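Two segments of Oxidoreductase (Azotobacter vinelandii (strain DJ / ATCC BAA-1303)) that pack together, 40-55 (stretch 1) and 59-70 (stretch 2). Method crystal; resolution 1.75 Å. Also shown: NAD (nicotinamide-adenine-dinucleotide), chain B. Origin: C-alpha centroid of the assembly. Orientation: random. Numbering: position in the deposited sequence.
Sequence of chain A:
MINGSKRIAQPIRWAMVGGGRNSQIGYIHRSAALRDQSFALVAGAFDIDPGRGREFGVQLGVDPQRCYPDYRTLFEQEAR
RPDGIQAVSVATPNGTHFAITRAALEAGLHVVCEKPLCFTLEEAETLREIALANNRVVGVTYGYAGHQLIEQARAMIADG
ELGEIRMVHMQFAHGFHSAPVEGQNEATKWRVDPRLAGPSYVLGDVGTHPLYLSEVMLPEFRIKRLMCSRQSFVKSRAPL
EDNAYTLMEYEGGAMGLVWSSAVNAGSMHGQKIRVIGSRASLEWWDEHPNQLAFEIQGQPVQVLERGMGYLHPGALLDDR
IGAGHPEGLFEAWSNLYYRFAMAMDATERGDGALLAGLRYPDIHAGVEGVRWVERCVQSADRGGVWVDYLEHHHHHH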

ATOM      1  N   ALA A  40      21.627 -10.044 -33.142  1.00 10.86           N
ATOM      2  CA  ALA A  40      21.262 -11.356 -33.712  1.00 11.36           C
ATOM      3  C   ALA A  40      22.168 -12.419 -33.089  1.00 11.26           C
ATOM      4  O   ALA A  40      23.405 -12.294 -33.216  1.00 11.10           O
ATOM      5  CB  ALA A  40      21.393 -11.328 -35.214  1.00 11.66           C
ATOM      6  N   LEU A  41      21.569 -13.430 -32.466  1.00 11.54           N
ATOM      7  CA  LEU A  41      22.302 -14.542 -31.820  1.00 11.74           C
ATOM      8  C   LEU A  41      22.689 -15.564 -32.892  1.00 11.88           C
ATOM      9  O   LEU A  41      21.810 -16.342 -33.347  1.00 11.43           O
ATOM     10  CB  LEU A  41      21.439 -15.187 -30.737  1.00 11.67           C
ATOM     11  CG  LEU A  41      22.110 -16.333 -29.980  1.00 12.20           C
ATOM     12  CD1 LEU A  41      23.319 -15.828 -29.213  1.00 12.52           C
ATOM     13  CD2 LEU A  41      21.121 -17.016 -29.055  1.00 12.81           C
ATOM     14  N   VAL A  42      23.961 -15.561 -33.276  1.00 12.35           N
ATOM     15  CA  VAL A  42      24.460 -16.390 -34.415  1.00 12.96           C
ATOM     16  C   VAL A  42      25.443 -17.449 -33.914  1.00 12.81           C
ATOM     17  O   VAL A  42      25.798 -18.323 -34.718  1.00 13.10           O
ATOM     18  CB  VAL A  42      25.077 -15.507 -35.515  1.00 13.17           C
ATOM     19  CG1 VAL A  42      24.035 -14.558 -36.076  1.00 13.56           C
ATOM     20  CG2 VAL A  42      26.301 -14.744 -35.028  1.00 13.30           C
ATOM     21  N   ALA A  43      25.855 -17.407 -32.646  1.00 12.76           N
ATOM     22  CA  ALA A  43      26.886 -18.327 -32.110  1.00 12.46           C
ATOM     23  C   ALA A  43      26.867 -18.310 -30.582  1.00 12.66           C
ATOM     24  O   ALA A  43      26.251 -17.418 -29.998  1.00 11.78           O
ATOM     25  CB  ALA A  43      28.246 -17.933 -32.627  1.00 12.50           C
ATOM     26  N   GLY A  44      27.517 -19.286 -29.956  1.00 12.53           N
ATOM     27  CA  GLY A  44      27.640 -19.274 -28.493  1.00 12.86           C
ATOM     28  C   GLY A  44      28.521 -20.383 -27.970  1.00 13.48           C
ATOM     29  O   GLY A  44      28.734 -21.388 -28.683  1.00 15.01           O
ATOM     30  N   ALA A  45      29.031 -20.187 -26.757  1.00 13.24           N
ATOM     31  CA  ALA A  45      29.567 -21.260 -25.890  1.00 13.38           C
ATOM     32  C   ALA A  45      28.690 -21.268 -24.638  1.00 13.20           C
ATOM     33  O   ALA A  45      29.034 -20.603 -23.654  1.00 12.30           O
ATOM     34  CB  ALA A  45      31.020 -21.036 -25.579  1.00 13.55           C
ATOM     35  N   PHE A  46      27.557 -21.961 -24.712  1.00 13.57           N
ATOM     36  CA  PHE A  46      26.391 -21.732 -23.822  1.00 13.93           C
ATOM     37  C   PHE A  46      26.542 -22.431 -22.467  1.00 14.59           C
ATOM     38  O   PHE A  46      25.866 -22.003 -21.527  1.00 14.75           O
ATOM     39  CB  PHE A  46      25.106 -22.193 -24.505  1.00 14.09           C
ATOM     40  CG  PHE A  46      24.691 -21.321 -25.660  1.00 13.85           C
ATOM     41  CD1 PHE A  46      24.219 -20.035 -25.432  1.00 14.59           C
ATOM     42  CD2 PHE A  46      24.820 -21.759 -26.968  1.00 14.04           C
ATOM     43  CE1 PHE A  46      23.852 -19.221 -26.494  1.00 14.17           C
ATOM     44  CE2 PHE A  46      24.458 -20.943 -28.030  1.00 14.28           C
ATOM     45  CZ  PHE A  46      23.969 -19.677 -27.791  1.00 14.06           C
ATOM     46  N   ASP A  47      27.373 -23.466 -22.352  1.00 14.60           N
ATOM     47  CA  ASP A  47      27.308 -24.385 -21.186  1.00 14.98           C
ATOM     48  C   ASP A  47      28.702 -24.940 -20.870  1.00 15.56           C
ATOM     49  O   ASP A  47      29.502 -25.116 -21.805  1.00 15.30           O
ATOM     50  CB  ASP A  47      26.270 -25.471 -21.480  1.00 15.08           C
ATOM     51  CG  ASP A  47      25.648 -26.138 -20.268  1.00 15.75           C
ATOM     52  OD1 ASP A  47      26.413 -26.570 -19.383  1.00 16.04           O
ATOM     53  OD2 ASP A  47      24.391 -26.229 -20.220  1.00 15.87           O
ATOM     54  N   ILE A  48      28.968 -25.228 -19.589  1.00 16.48           N
ATOM     55  CA  ILE A  48      30.192 -25.959 -19.148  1.00 17.17           C
ATOM     56  C   ILE A  48      30.154 -27.386 -19.706  1.00 17.15           C
ATOM     57  O   ILE A  48      31.230 -27.964 -19.906  1.00 16.50           O
ATOM     58  CB  ILE A  48      30.348 -25.948 -17.610  1.00 18.02           C
ATOM     59  CG1 ILE A  48      31.716 -26.488 -17.171  1.00 18.73           C
ATOM     60  CG2 ILE A  48      29.215 -26.699 -16.922  1.00 18.64           C
ATOM     61  CD1 ILE A  48      32.884 -25.605 -17.562  1.00 19.16           C
ATOM     62  N   ASP A  49      28.955 -27.934 -19.919  1.00 16.73           N
ATOM     63  CA  ASP A  49      28.728 -29.249 -20.570  1.00 17.35           C
ATOM     64  C   ASP A  49      28.529 -28.956 -22.052  1.00 17.11           C
ATOM     65  O   ASP A  49      27.470 -28.472 -22.437  1.00 15.48           O
ATOM     66  CB  ASP A  49      27.554 -29.967 -19.898  1.00 18.31           C
ATOM     67  CG  ASP A  49      27.075 -31.252 -20.549  1.00 19.21           C
ATOM     68  OD1 ASP A  49      27.326 -31.457 -21.743  1.00 18.89           O
ATOM     69  OD2 ASP A  49      26.412 -32.033 -19.846  1.00 21.62           O
ATOM     70  N   PRO A  50      29.557 -29.162 -22.909  1.00 16.91           N
ATOM     71  CA  PRO A  50      29.489 -28.719 -24.299  1.00 16.82           C
ATOM     72  C   PRO A  50      28.356 -29.390 -25.090  1.00 16.73           C
ATOM     73  O   PRO A  50      27.780 -28.726 -25.950  1.00 16.05           O
ATOM     74  CB  PRO A  50      30.849 -29.064 -24.927  1.00 17.21           C
ATOM     75  CG  PRO A  50      31.617 -29.842 -23.876  1.00 17.02           C
ATOM     76  CD  PRO A  50      30.842 -29.797 -22.576  1.00 17.05           C
ATOM     77  N   GLY A  51      28.093 -30.675 -24.823  1.00 16.67           N
ATOM     78  CA  GLY A  51      26.961 -31.417 -25.419  1.00 17.16           C
ATOM     79  C   GLY A  51      25.638 -30.718 -25.138  1.00 16.71           C
ATOM     80  O   GLY A  51      24.836 -30.524 -26.085  1.00 16.91           O
ATOM     81  N   ARG A  52      25.418 -30.329 -23.883  1.00 16.75           N
ATOM     82  CA  ARG A  52      24.165 -29.653 -23.451  1.00 17.21           C
ATOM     83  C   ARG A  52      24.140 -28.222 -24.017  1.00 16.65           C
ATOM     84  O   ARG A  52      23.045 -27.748 -24.374  1.00 16.03           O
ATOM     85  CB  ARG A  52      24.056 -29.693 -21.926  1.00 18.04           C
ATOM     86  CG  ARG A  52      22.761 -29.109 -21.385  1.00 18.65           C
ATOM     87  CD  ARG A  52      22.644 -29.375 -19.895  1.00 19.49           C
ATOM     88  NE  ARG A  52      23.685 -28.670 -19.162  1.00 19.10           N
ATOM     89  CZ  ARG A  52      24.172 -29.031 -17.981  1.00 20.15           C
ATOM     90  NH1 ARG A  52      23.715 -30.117 -17.370  1.00 20.31           N
ATOM     91  NH2 ARG A  52      25.134 -28.315 -17.418  1.00 19.10           N
ATOM     92  N   GLY A  53      25.299 -27.561 -24.125  1.00 14.96           N
ATOM     93  CA  GLY A  53      25.402 -26.228 -24.751  1.00 14.94           C
ATOM     94  C   GLY A  53      24.940 -26.264 -26.200  1.00 15.30           C
ATOM     95  O   GLY A  53      24.216 -25.355 -26.619  1.00 14.92           O
ATOM     96  N   ARG A  54      25.345 -27.284 -26.957  1.00 15.24           N
ATOM     97  CA  ARG A  54      24.990 -27.409 -28.390  1.00 16.21           C
ATOM     98  C   ARG A  54      23.507 -27.782 -28.516  1.00 15.91           C
ATOM     99  O   ARG A  54      22.828 -27.192 -29.373  1.00 15.03           O
ATOM    100  CB  ARG A  54      25.872 -28.431 -29.110  1.00 17.54           C
ATOM    101  CG  ARG A  54      25.519 -28.585 -30.581  1.00 18.60           C
ATOM    102  CD  ARG A  54      26.534 -29.368 -31.389  1.00 20.04           C
ATOM    103  NE  ARG A  54      27.783 -28.631 -31.543  1.00 21.89           N
ATOM    104  CZ  ARG A  54      28.947 -28.950 -30.971  1.00 23.38           C
ATOM    105  NH1 ARG A  54      29.058 -30.013 -30.188  1.00 23.33           N
ATOM    106  NH2 ARG A  54      30.004 -28.190 -31.189  1.00 24.57           N
ATOM    107  N   GLU A  55      23.021 -28.737 -27.719  1.00 16.66           N
ATOM    108  CA  GLU A  55      21.578 -29.100 -27.705  1.00 17.75           C
ATOM    109  C   GLU A  55      20.751 -27.821 -27.540  1.00 16.03           C
ATOM    110  O   GLU A  55      19.767 -27.640 -28.286  1.00 16.25           O
ATOM    111  CB  GLU A  55      21.228 -30.039 -26.555  1.00 20.15           C
ATOM    112  CG  GLU A  55      21.672 -31.467 -26.769  1.00 23.03           C
ATOM    113  CD  GLU A  55      21.493 -32.325 -25.528  1.00 26.36           C
ATOM    114  OE1 GLU A  55      20.704 -31.933 -24.639  1.00 28.95           O
ATOM    115  OE2 GLU A  55      22.154 -33.369 -25.441  1.00 28.93           O
ATOM    116  N   GLN A  59      18.171 -25.364 -30.043  1.00 15.98           N
ATOM    117  CA  GLN A  59      16.775 -25.018 -29.658  1.00 16.48           C
ATOM    118  C   GLN A  59      16.595 -23.493 -29.657  1.00 16.12           C
ATOM    119  O   GLN A  59      15.432 -23.039 -29.778  1.00 15.17           O
ATOM    120  CB  GLN A  59      16.390 -25.695 -28.340  1.00 18.32           C
ATOM    121  CG  GLN A  59      16.275 -27.215 -28.449  1.00 19.87           C
ATOM    122  CD  GLN A  59      15.581 -27.695 -29.709  1.00 22.57           C
ATOM    123  OE1 GLN A  59      14.446 -27.315 -30.008  1.00 23.97           O
ATOM    124  NE2 GLN A  59      16.258 -28.544 -30.475  1.00 24.32           N
ATOM    125  N   LEU A  60      17.687 -22.728 -29.552  1.00 15.21           N
ATOM    126  CA  LEU A  60      17.684 -21.246 -29.682  1.00 15.21           C
ATOM    127  C   LEU A  60      17.798 -20.814 -31.146  1.00 15.14           C
ATOM    128  O   LEU A  60      17.795 -19.584 -31.380  1.00 16.45           O
ATOM    129  CB  LEU A  60      18.831 -20.643 -28.865  1.00 14.92           C
ATOM    130  CG  LEU A  60      18.712 -20.743 -27.350  1.00 14.65           C
ATOM    131  CD1 LEU A  60      19.928 -20.114 -26.683  1.00 14.32           C
ATOM    132  CD2 LEU A  60      17.438 -20.084 -26.836  1.00 15.51           C
ATOM    133  N   GLY A  61      17.907 -21.758 -32.089  1.00 14.57           N
ATOM    134  CA  GLY A  61      17.960 -21.484 -33.538  1.00 15.65           C
ATOM    135  C   GLY A  61      19.373 -21.208 -34.033  1.00 15.57           C
ATOM    136  O   GLY A  61      19.514 -20.723 -35.169  1.00 17.22           O
ATOM    137  N   VAL A  62      20.396 -21.531 -33.238  1.00 14.85           N
ATOM    138  CA  VAL A  62      21.828 -21.323 -33.602  1.00 14.86           C
ATOM    139  C   VAL A  62      22.316 -22.525 -34.417  1.00 14.89           C
ATOM    140  O   VAL A  62      21.964 -23.659 -34.081  1.00 15.42           O
ATOM    141  CB  VAL A  62      22.703 -21.091 -32.358  1.00 14.70           C
ATOM    142  CG1 VAL A  62      24.161 -20.838 -32.719  1.00 15.30           C
ATOM    143  CG2 VAL A  62      22.163 -19.943 -31.521  1.00 14.62           C
ATOM    144  N   ASP A  63      23.098 -22.253 -35.457  1.00 15.79           N
ATOM    145  CA  ASP A  63      23.800 -23.275 -36.270  1.00 16.96           C
ATOM    146  C   ASP A  63      24.597 -24.163 -35.323  1.00 16.68           C
ATOM    147  O   ASP A  63      25.425 -23.636 -34.585  1.00 15.36           O
ATOM    148  CB  ASP A  63      24.706 -22.570 -37.275  1.00 18.54           C
ATOM    149  CG  ASP A  63      25.446 -23.482 -38.233  1.00 20.00           C
ATOM    150  OD1 ASP A  63      25.542 -24.691 -37.954  1.00 20.83           O
ATOM    151  OD2 ASP A  63      25.908 -22.961 -39.246  1.00 22.39           O
ATOM    152  N   PRO A  64      24.397 -25.506 -35.302  1.00 17.43           N
ATOM    153  CA  PRO A  64      25.129 -26.379 -34.380  1.00 17.70           C
ATOM    154  C   PRO A  64      26.655 -26.238 -34.510  1.00 18.04           C
ATOM    155  O   PRO A  64      27.363 -26.390 -33.520  1.00 17.04           O
ATOM    156  CB  PRO A  64      24.679 -27.806 -34.757  1.00 18.48           C
ATOM    157  CG  PRO A  64      24.090 -27.659 -36.139  1.00 18.73           C
ATOM    158  CD  PRO A  64      23.480 -26.273 -36.167  1.00 17.87           C
ATOM    159  N   GLN A  65      27.137 -25.938 -35.718  1.00 19.05           N
ATOM    160  CA  GLN A  65      28.585 -25.728 -35.986  1.00 20.21           C
ATOM    161  C   GLN A  65      29.064 -24.402 -35.382  1.00 19.18           C
ATOM    162  O   GLN A  65      30.289 -24.211 -35.284  1.00 19.00           O
ATOM    163  CB  GLN A  65      28.842 -25.772 -37.487  1.00 23.12           C
ATOM    164  CG  GLN A  65      28.849 -27.185 -38.047  1.00 25.72           C
ATOM    165  CD  GLN A  65      29.386 -27.186 -39.457  1.00 28.60           C
ATOM    166  OE1 GLN A  65      28.693 -26.816 -40.399  1.00 32.43           O
ATOM    167  NE2 GLN A  65      30.644 -27.567 -39.603  1.00 31.59           N
ATOM    168  N   ARG A  66      28.156 -23.514 -34.966  1.00 16.77           N
ATOM    169  CA  ARG A  66      28.538 -22.242 -34.291  1.00 16.08           C
ATOM    170  C   ARG A  66      28.162 -22.306 -32.805  1.00 15.63           C
ATOM    171  O   ARG A  66      28.162 -21.248 -32.153  1.00 14.73           O
ATOM    172  CB  ARG A  66      27.883 -21.046 -34.985  1.00 16.21           C
ATOM    173  CG  ARG A  66      28.285 -20.891 -36.443  1.00 15.86           C
ATOM    174  CD  ARG A  66      27.623 -19.698 -37.088  1.00 15.56           C
ATOM    175  NE  ARG A  66      28.377 -18.460 -36.931  1.00 15.67           N
ATOM    176  CZ  ARG A  66      28.021 -17.299 -37.473  1.00 16.05           C
ATOM    177  NH1 ARG A  66      26.922 -17.231 -38.205  1.00 15.91           N
ATOM    178  NH2 ARG A  66      28.748 -16.212 -37.285  1.00 16.07           N
ATOM    179  N   CYS A  67      27.848 -23.498 -32.300  1.00 15.39           N
ATOM    180  CA  CYS A  67      27.788 -23.805 -30.850  1.00 15.43           C
ATOM    181  C   CYS A  67      29.136 -24.415 -30.472  1.00 15.79           C
ATOM    182  O   CYS A  67      29.323 -25.627 -30.696  1.00 18.14           O
ATOM    183  CB  CYS A  67      26.662 -24.764 -30.497  1.00 15.64           C
ATOM    184  SG  CYS A  67      25.023 -24.134 -30.944  1.00 16.52           S
ATOM    185  N   TYR A  68      30.051 -23.592 -29.977  1.00 15.08           N
ATOM    186  CA  TYR A  68      31.452 -23.984 -29.690  1.00 14.81           C
ATOM    187  C   TYR A  68      31.571 -24.465 -28.252  1.00 14.90           C
ATOM    188  O   TYR A  68      30.780 -24.082 -27.390  1.00 14.06           O
ATOM    189  CB  TYR A  68      32.379 -22.807 -29.965  1.00 15.23           C
ATOM    190  CG  TYR A  68      32.257 -22.229 -31.351  1.00 14.85           C
ATOM    191  CD1 TYR A  68      32.970 -22.758 -32.418  1.00 14.80           C
ATOM    192  CD2 TYR A  68      31.442 -21.136 -31.600  1.00 14.75           C
ATOM    193  CE1 TYR A  68      32.870 -22.228 -33.693  1.00 15.11           C
ATOM    194  CE2 TYR A  68      31.342 -20.587 -32.870  1.00 14.45           C
ATOM    195  CZ  TYR A  68      32.077 -21.119 -33.915  1.00 15.59           C
ATOM    196  OH  TYR A  68      31.986 -20.576 -35.162  1.00 16.11           O
ATOM    197  N   PRO A  69      32.562 -25.334 -27.948  1.00 14.70           N
ATOM    198  CA  PRO A  69      32.713 -25.871 -26.595  1.00 15.55           C
ATOM    199  C   PRO A  69      33.236 -24.882 -25.549  1.00 15.16           C
ATOM    200  O   PRO A  69      33.086 -25.159 -24.366  1.00 15.22           O
ATOM    201  CB  PRO A  69      33.724 -27.016 -26.787  1.00 15.43           C
ATOM    202  CG  PRO A  69      34.518 -26.586 -27.986  1.00 15.06           C
ATOM    203  CD  PRO A  69      33.490 -25.957 -28.905  1.00 15.11           C
ATOM    204  N   ASP A  70      33.856 -23.780 -25.977  1.00 15.57           N
ATOM    205  CA  ASP A  70      34.459 -22.795 -25.048  1.00 15.67           C
ATOM    206  C   ASP A  70      34.591 -21.426 -25.723  1.00 15.04           C
ATOM    207  O   ASP A  70      34.535 -21.334 -26.967  1.00 14.38           O
ATOM    208  CB  ASP A  70      35.852 -23.254 -24.595  1.00 16.57           C
ATOM    209  CG  ASP A  70      36.858 -23.200 -25.731  1.00 17.80           C
ATOM    210  OD1 ASP A  70      36.726 -24.004 -26.671  1.00 21.69           O
ATOM    211  OD2 ASP A  70      37.713 -22.315 -25.715  1.00 21.37           O
TER
HETATM  212  PA  NAD B 500      23.951 -19.986 -13.217  1.00 22.31           P
HETATM  213  O1A NAD B 500      24.840 -20.902 -12.435  1.00 23.28           O
HETATM  214  O2A NAD B 500      22.465 -20.047 -13.057  1.00 20.27           O
HETATM  215  O5B NAD B 500      24.314 -20.133 -14.775  1.00 21.11           O
HETATM  216  C5B NAD B 500      25.680 -20.359 -15.245  1.00 19.22           C
HETATM  217  C4B NAD B 500      25.607 -20.747 -16.702  1.00 18.31           C
HETATM  218  O4B NAD B 500      26.914 -20.624 -17.320  1.00 17.49           O
HETATM  219  C3B NAD B 500      25.174 -22.194 -16.969  1.00 17.91           C
HETATM  220  O3B NAD B 500      24.435 -22.255 -18.181  1.00 16.96           O
HETATM  221  C2B NAD B 500      26.523 -22.913 -17.077  1.00 17.11           C
HETATM  222  O2B NAD B 500      26.484 -24.139 -17.769  1.00 16.39           O
HETATM  223  C1B NAD B 500      27.294 -21.868 -17.871  1.00 17.63           C
HETATM  224  N9A NAD B 500      28.742 -21.964 -17.775  1.00 18.69           N
HETATM  225  C8A NAD B 500      29.474 -22.114 -16.626  1.00 18.17           C
HETATM  226  N7A NAD B 500      30.767 -22.096 -16.832  1.00 18.83           N
HETATM  227  C5A NAD B 500      30.899 -21.903 -18.198  1.00 19.06           C
HETATM  228  C6A NAD B 500      32.031 -21.780 -19.027  1.00 19.67           C
HETATM  229  N6A NAD B 500      33.288 -21.809 -18.575  1.00 19.35           N
HETATM  230  N1A NAD B 500      31.814 -21.581 -20.350  1.00 19.96           N
HETATM  231  C2A NAD B 500      30.546 -21.546 -20.791  1.00 19.42           C
HETATM  232  N3A NAD B 500      29.406 -21.635 -20.103  1.00 18.79           N
HETATM  233  C4A NAD B 500      29.654 -21.817 -18.794  1.00 19.04           C
HETATM  234  O3  NAD B 500      24.378 -18.452 -12.927  1.00 21.69           O
HETATM  235  PN  NAD B 500      23.487 -17.101 -13.037  1.00 21.76           P
HETATM  236  O1N NAD B 500      22.698 -16.912 -11.771  1.00 22.52           O
HETATM  237  O2N NAD B 500      22.753 -17.114 -14.345  1.00 18.56           O
HETATM  238  O5D NAD B 500      24.617 -15.965 -13.054  1.00 22.26           O
HETATM  239  C5D NAD B 500      25.605 -15.898 -14.086  1.00 20.09           C
HETATM  240  C4D NAD B 500      26.226 -14.532 -13.984  1.00 20.46           C
HETATM  241  O4D NAD B 500      25.178 -13.536 -14.097  1.00 20.51           O
HETATM  242  C3D NAD B 500      26.919 -14.253 -12.645  1.00 19.21           C
HETATM  243  O3D NAD B 500      28.054 -13.434 -12.861  1.00 19.76           O
HETATM  244  C2D NAD B 500      25.837 -13.523 -11.840  1.00 20.29           C
HETATM  245  O2D NAD B 500      26.366 -12.672 -10.834  1.00 18.49           O
HETATM  246  C1D NAD B 500      25.174 -12.701 -12.946  1.00 21.01           C
HETATM  247  N1N NAD B 500      23.762 -12.298 -12.663  1.00 20.98           N
HETATM  248  C2N NAD B 500      23.403 -10.975 -12.803  1.00 21.59           C
HETATM  249  C3N NAD B 500      22.108 -10.553 -12.499  1.00 20.09           C
HETATM  250  C7N NAD B 500      21.749  -9.120 -12.829  1.00 19.40           C
HETATM  251  O7N NAD B 500      22.498  -8.474 -13.572  1.00 17.44           O
HETATM  252  N7N NAD B 500      20.619  -8.634 -12.325  1.00 15.95           N
HETATM  253  C4N NAD B 500      21.215 -11.467 -11.929  1.00 21.56           C
HETATM  254  C5N NAD B 500      21.601 -12.798 -11.779  1.00 20.98           C
HETATM  255  C6N NAD B 500      22.813 -13.208 -12.289  1.00 21.30           C
HETATM  256  O   HOH W   1      23.789 -19.446 -36.116  1.00 14.82           O
HETATM  257  O   HOH W   2      29.181 -24.788 -24.456  1.00 27.90           O
HETATM  258  O   HOH W   3      28.750 -26.244 -26.714  1.00 24.43           O
HETATM  259  O   HOH W   4      18.601 -29.722 -29.405  1.00 20.16           O

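Stretch 1 enters as a β-strand, and its first contact is made by Leu-41. The side chain, t at chi1, points toward stretch 2 and sets CG 3.9 Å from CG2 of Val-62 and CD2 4.1 Å from CD1 of Leu-60, branched aliphatic groups that fill space without asking for polar partners. At Val-42 the backbone carbonyl does the polar work: water 1 donates to Val-42 O (2.7 Å) and accepts from Asp-63 N (3.0 Å), linking the two stretches. The same oxygen lies over one face of the Arg-66 guanidinium, while Val-42 CG2 packs 3.6 Å from Arg-66 NH2.

Ala-43 suits a crowded position, its small CB fitting 3.9 Å from CB of Arg-66 and 4.1 Å from CE2 of Tyr-68, at the edge of the ring. The backbones then join in a single β bridge between Gly-44 and Cys-67. Gly-44 N donates to Arg-66 O (3.0 Å) and Gly-44 O accepts from Tyr-68 N (2.9 Å), so one residue supplies both bonds. CA-H...O contacts reinforce the pairing, among them Ala-45 CA to Tyr-68 O at 3.4 Å. Glycine fits here because a CB would clash with CZ of Phe-46. Ala-45, buried, points its methyl toward stretch 2, with CB 3.6 Å from C of Asp-70.

The Phe-46 side chain starts sideways, but its end comes nearer stretch 2. Leu-60 CD1 covers one face of the ring, 4.0 Å from Phe-46 CE1, and Cys-67 SG sits at its edge, 4.4 Å from CE2; Val-62 CG2 approaches CZ at 4.2 Å. This broad ring thus joins three apolar side chains into one cluster.

Asp-47 turns its carboxylate to its own stretch, in a salt bridge from OD2 to Arg-52 NE (2.8 Å), while Ile-48 N donates to NAD O2B (3.3 Å). Asp-49 caps the following helix, its OD1 accepting from Arg-52 N at 3.1 Å. In the helix's first turn, where proline needs no amide hydrogen, Pro-50 CB meets Pro-69 CB at 4.0 Å, and water 3 lies between the stretches, 2.8 Å from Pro-50 O and 3.0 Å from Tyr-68 O.

Arg-54 is long enough to reach across from the helix. Its NE donates to Pro-64 O (3.0 Å), its NH2 lies 2.7 Å from Cys-67 O, and its aliphatic CG packs 4.0 Å from Cys-67 CB. Finally, Glu-55 O accepts from Gln-59 N (3.3 Å), a helical i to i+4 bond, and water 4 connects Glu-55 O (2.6 Å) to Gln-59 NE2 (2.8 Å).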